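Local coordinates for Rho guanine nucleotide exchange factor 11 (Homo sapiens, PDB 5JHH), which probably activates Rho-family GTPases by exchanging their bound GDP for GTP, through a RhoGEF (Dbl-homology) domain followed by a PH domain, at residues H219-Y224 / H273-E278; N28-T33 / D99-R104. All coordinates share one frame; numbering follows the deposited sequence.

Contact 1: residues H219-Y224 / H273-E278; sequences HRLEGY and HVLLLE
His273 brings its CE1 to within 4.0 Å of Tyr224 OH, the two side chains crossing at about a right angle. The phenol oxygen is gripped from another direction by Arg220, one helical turn back: Arg220 NH2 donates to Tyr224 OH over 3.0 Å at 163°, with the oxygen lying in the guanidinium plane. Tyr224 OH is also hydrogen-bonded to Glu257, and Arg220 has a weak, long ion pair with that same carboxylate. Two strand positions further on, Leu275 supplies the apolar half of the contact. Its CD2 touches Tyr224 CE2 at 3.9 Å, while CD1 faces Leu221 CD2 at 4.4 Å, so one leucine fork serves two helix residues. Tyr224 CG lies anti to the carbonyl carbon (chi1 -70°), which carries the ring from the helix toward the strand and places Arg220 O above one face of the ring, offset toward its rim. Were the tyrosine an alanine here, Leu275 CD2 would probably face a gap, and Arg220 and Glu257 would lose the hydroxyl they share. At Leu277 the packing thins, its CD2 staying 4.8 Å from Leu221 CD2. Strand 269-277 runs between strands 254-263 and 280-287 of the PH-domain sheet. Val274 and Leu276 face the other way, onto helix 352-368, whereas His273 and Leu275 meet the end of helix 189-227, the long helix leading out of the RhoGEF domain.

Contact 2: residues N28-T33 / D99-R104; sequences NELFVT and DLMLAR
Met101 and Leu30 reach toward each other tip to tip, joining helix 98-105 to helix 18-54. From Met101 CB the chain first heads off with CG anti to the carbonyl carbon, then bends at chi2 (-64°) and again at chi3 (107°), and these bends swing its end across to the other helix. SD comes within 3.9 Å of Leu30 CD2, and the terminal CE closes on the same methyl at 3.7 Å. One branch of Leu30 therefore takes both outer atoms of the methionine. Beside this pair, Phe31 touches Leu100 CD2 with its CZ at 4.3 Å, a looser apolar contact. On helix 18-54, Thr33 turns its hydroxyl back along the helix: OG1 donates to Glu29 O at 2.6 Å, tilted from the carbonyl plane, and Thr33 N uses that oxygen as well. Leu176 also packs on Leu30, while Met101 also touches Trp80, Leu177 and Leu194, and Trp80 NE1 hydrogen-bonds to Leu100 O. Apolar side chains from several helices thus converge here, as in the helix packing of the all-helical Dbl-homology fold, with Leu30 and Met101 buried and Phe31 and Leu100 nearer the surface.

Contact 1 and contact 2 lie on opposite sides of the chain's centre, their own centres 40 Å apart and their nearest atoms about 28 Å apart. Helix 189-227 links them: its earlier turns offer Leu194 and Ala197 to Met101 of contact 2, and its last turns carry Leu221 and Tyr224 to the PH-domain strand of contact 1. One contact thus joins two helices within the RhoGEF domain, the other belongs to its junction with the PH domain. Only contact 2 is touched by the other protein chain: Glu29 hydrogen-bonds to it through both carboxylate oxygens, consistent with helix 18-54 contributing to a GTPase-binding surface.

Contact 1: residues H219-Y224 / H273-E278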
# COMPACT_ATOMS: atom_id res chain seq x y z
N HIS A 219 -9.19 -12.85 10.55
CA HIS A 219 -8.37 -12.98 11.73
C HIS A 219 -8.68 -11.87 12.75
O HIS A 219 -8.84 -12.13 13.92
CB HIS A 219 -6.91 -12.94 11.32
CG HIS A 219 -5.94 -13.09 12.45
ND1 HIS A 219 -5.37 -12.01 13.10
CD2 HIS A 219 -5.39 -14.19 13.01
CE1 HIS A 219 -4.53 -12.44 14.03
NE2 HIS A 219 -4.52 -13.77 13.98
N ARG A 220 -8.81 -10.64 12.28
CA ARG A 220 -9.16 -9.51 13.13
C ARG A 220 -10.50 -9.72 13.89
O ARG A 220 -10.60 -9.51 15.12
CB ARG A 220 -9.16 -8.21 12.30
CG ARG A 220 -9.64 -6.99 13.08
CD ARG A 220 -9.47 -5.71 12.28
NE ARG A 220 -8.07 -5.46 11.95
CZ ARG A 220 -7.21 -4.77 12.71
NH1 ARG A 220 -5.95 -4.62 12.31
NH2 ARG A 220 -7.60 -4.21 13.85
N LEU A 221 -11.51 -10.23 13.19
CA LEU A 221 -12.84 -10.43 13.79
C LEU A 221 -12.91 -11.59 14.77
O LEU A 221 -13.67 -11.53 15.73
CB LEU A 221 -13.87 -10.68 12.73
CG LEU A 221 -14.11 -9.51 11.80
CD1 LEU A 221 -14.84 -9.99 10.57
CD2 LEU A 221 -14.90 -8.44 12.49
N GLU A 222 -12.15 -12.65 14.53
CA GLU A 222 -11.97 -13.67 15.54
C GLU A 222 -11.38 -13.10 16.82
O GLU A 222 -11.76 -13.50 17.91
CB GLU A 222 -11.04 -14.78 15.08
CG GLU A 222 -11.59 -15.65 13.97
CD GLU A 222 -10.49 -16.33 13.15
OE1 GLU A 222 -9.28 -16.09 13.43
OE2 GLU A 222 -10.82 -17.08 12.20
N GLY A 223 -10.41 -12.20 16.68
CA GLY A 223 -9.78 -11.63 17.87
C GLY A 223 -10.76 -10.75 18.61
O GLY A 223 -10.81 -10.76 19.82
N TYR A 224 -11.52 -9.96 17.86
CA TYR A 224 -12.56 -9.13 18.44
C TYR A 224 -13.63 -9.95 19.13
O TYR A 224 -14.11 -9.53 20.13
CB TYR A 224 -13.25 -8.28 17.40
CG TYR A 224 -12.43 -7.17 16.83
CD1 TYR A 224 -11.18 -6.85 17.32
CD2 TYR A 224 -12.93 -6.42 15.79
CE1 TYR A 224 -10.45 -5.82 16.78
CE2 TYR A 224 -12.21 -5.39 15.25
CZ TYR A 224 -10.97 -5.12 15.73
OH TYR A 224 -10.29 -4.06 15.18
N HIS A 273 -15.55 2.64 19.35
CA HIS A 273 -14.99 2.00 18.18
C HIS A 273 -16.06 1.26 17.38
O HIS A 273 -16.76 0.41 17.93
CB HIS A 273 -13.93 1.00 18.61
CG HIS A 273 -13.20 0.43 17.45
ND1 HIS A 273 -13.51 -0.80 16.92
CD2 HIS A 273 -12.27 0.97 16.63
CE1 HIS A 273 -12.73 -1.03 15.88
NE2 HIS A 273 -11.98 0.03 15.68
N VAL A 274 -16.18 1.55 16.09
CA VAL A 274 -17.34 1.04 15.37
C VAL A 274 -17.01 0.18 14.16
O VAL A 274 -16.12 0.49 13.38
CB VAL A 274 -18.42 2.14 15.13
CG1 VAL A 274 -17.98 3.50 15.64
CG2 VAL A 274 -18.89 2.19 13.70
N LEU A 275 -17.75 -0.92 14.03
CA LEU A 275 -17.58 -1.84 12.94
C LEU A 275 -18.69 -1.66 11.95
O LEU A 275 -19.83 -1.74 12.33
CB LEU A 275 -17.66 -3.27 13.39
CG LEU A 275 -16.79 -3.65 14.58
CD1 LEU A 275 -16.87 -5.16 14.76
CD2 LEU A 275 -15.36 -3.16 14.41
N LEU A 276 -18.35 -1.47 10.68
CA LEU A 276 -19.32 -1.52 9.63
C LEU A 276 -19.26 -2.89 8.98
O LEU A 276 -18.35 -3.18 8.23
CB LEU A 276 -19.08 -0.41 8.61
CG LEU A 276 -19.92 -0.54 7.36
CD1 LEU A 276 -21.39 -0.75 7.69
CD2 LEU A 276 -19.73 0.66 6.46
N LEU A 277 -20.23 -3.73 9.28
CA LEU A 277 -20.35 -5.04 8.66
C LEU A 277 -21.29 -4.97 7.44
O LEU A 277 -21.73 -3.90 7.04
CB LEU A 277 -20.87 -6.03 9.66
CG LEU A 277 -20.20 -5.93 11.03
CD1 LEU A 277 -20.65 -7.08 11.91
CD2 LEU A 277 -18.68 -5.90 10.94
N GLU A 278 -21.55 -6.10 6.84
CA GLU A 278 -22.35 -6.11 5.63
C GLU A 278 -23.80 -5.70 5.91
O GLU A 278 -24.45 -4.98 5.12
CB GLU A 278 -22.35 -7.50 5.06
CG GLU A 278 -21.15 -7.77 4.20
CD GLU A 278 -21.29 -9.10 3.48
OE1 GLU A 278 -21.84 -10.06 4.10
OE2 GLU A 278 -20.85 -9.16 2.30

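Contact 2: residues N28-T33 / D99-R104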
# COMPACT_ATOMS: atom_id res chain seq x y z
N ASN A 28 13.68 -4.30 -21.67
CA ASN A 28 14.86 -4.74 -21.02
C ASN A 28 14.66 -4.65 -19.50
O ASN A 28 14.96 -5.58 -18.80
CB ASN A 28 16.03 -3.91 -21.47
CG ASN A 28 17.32 -4.33 -20.82
OD1 ASN A 28 17.93 -3.56 -20.06
ND2 ASN A 28 17.77 -5.52 -21.14
N GLU A 29 14.14 -3.53 -18.99
CA GLU A 29 13.93 -3.39 -17.56
C GLU A 29 13.02 -4.51 -17.01
O GLU A 29 13.31 -5.11 -15.98
CB GLU A 29 13.34 -2.02 -17.20
CG GLU A 29 13.35 -1.79 -15.70
CD GLU A 29 12.64 -0.56 -15.21
OE1 GLU A 29 11.99 0.16 -16.00
OE2 GLU A 29 12.75 -0.33 -13.98
N LEU A 30 11.94 -4.78 -17.71
CA LEU A 30 11.07 -5.86 -17.36
C LEU A 30 11.83 -7.15 -17.21
O LEU A 30 11.74 -7.81 -16.17
CB LEU A 30 9.98 -6.03 -18.39
CG LEU A 30 9.16 -7.29 -18.26
CD1 LEU A 30 8.28 -7.23 -17.01
CD2 LEU A 30 8.29 -7.47 -19.48
N PHE A 31 12.60 -7.51 -18.23
CA PHE A 31 13.37 -8.74 -18.18
C PHE A 31 14.35 -8.75 -17.04
O PHE A 31 14.44 -9.73 -16.32
CB PHE A 31 14.11 -8.99 -19.49
CG PHE A 31 13.23 -9.37 -20.66
CD1 PHE A 31 11.85 -9.39 -20.57
CD2 PHE A 31 13.79 -9.63 -21.89
CE1 PHE A 31 11.06 -9.73 -21.65
CE2 PHE A 31 13.02 -9.97 -22.97
CZ PHE A 31 11.66 -10.03 -22.86
N VAL A 32 15.11 -7.68 -16.88
CA VAL A 32 16.18 -7.67 -15.91
C VAL A 32 15.59 -7.69 -14.51
O VAL A 32 16.08 -8.37 -13.64
CB VAL A 32 17.10 -6.46 -16.11
CG1 VAL A 32 18.10 -6.33 -14.97
CG2 VAL A 32 17.87 -6.62 -17.41
N THR A 33 14.50 -6.97 -14.30
CA THR A 33 13.90 -6.97 -12.98
C THR A 33 13.10 -8.26 -12.68
O THR A 33 12.91 -8.64 -11.53
CB THR A 33 12.98 -5.80 -12.80
OG1 THR A 33 12.01 -5.82 -13.87
CG2 THR A 33 13.79 -4.52 -12.78
N ASP A 99 2.42 -11.98 -26.73
CA ASP A 99 2.12 -13.36 -26.46
C ASP A 99 2.86 -13.86 -25.18
O ASP A 99 2.35 -14.66 -24.45
CB ASP A 99 2.56 -14.23 -27.63
CG ASP A 99 1.67 -14.11 -28.88
OD1 ASP A 99 0.50 -13.68 -28.81
OD2 ASP A 99 2.16 -14.52 -29.95
N LEU A 100 4.11 -13.48 -25.00
CA LEU A 100 4.80 -13.77 -23.79
C LEU A 100 4.07 -13.16 -22.57
O LEU A 100 3.85 -13.83 -21.57
CB LEU A 100 6.23 -13.26 -23.90
CG LEU A 100 7.17 -13.48 -22.73
CD1 LEU A 100 7.29 -14.94 -22.33
CD2 LEU A 100 8.52 -12.94 -23.11
N MET A 101 3.57 -11.93 -22.70
CA MET A 101 2.81 -11.32 -21.62
C MET A 101 1.52 -12.07 -21.35
O MET A 101 1.15 -12.31 -20.19
CB MET A 101 2.50 -9.88 -21.93
CG MET A 101 3.73 -9.02 -22.23
SD MET A 101 4.86 -8.87 -20.84
CE MET A 101 6.19 -9.89 -21.36
N LEU A 102 0.80 -12.42 -22.41
CA LEU A 102 -0.42 -13.19 -22.22
C LEU A 102 -0.15 -14.59 -21.66
O LEU A 102 -1.01 -15.16 -21.01
CB LEU A 102 -1.23 -13.31 -23.52
CG LEU A 102 -1.69 -11.98 -24.13
CD1 LEU A 102 -2.31 -12.23 -25.50
CD2 LEU A 102 -2.69 -11.27 -23.23
N ALA A 103 1.01 -15.16 -21.94
CA ALA A 103 1.29 -16.46 -21.44
C ALA A 103 1.47 -16.45 -19.89
O ALA A 103 1.36 -17.49 -19.23
CB ALA A 103 2.50 -17.04 -22.14
N ARG A 104 1.72 -15.28 -19.32
CA ARG A 104 1.77 -15.17 -17.85
C ARG A 104 0.52 -14.59 -17.21
O ARG A 104 0.18 -14.91 -16.08
CB ARG A 104 2.99 -14.37 -17.40
CG ARG A 104 3.36 -14.50 -15.90
CD ARG A 104 2.46 -15.50 -15.15
NE ARG A 104 3.05 -16.78 -15.06
CZ ARG A 104 2.46 -17.92 -14.78
NH1 ARG A 104 1.16 -18.07 -14.62
NH2 ARG A 104 3.25 -18.93 -14.72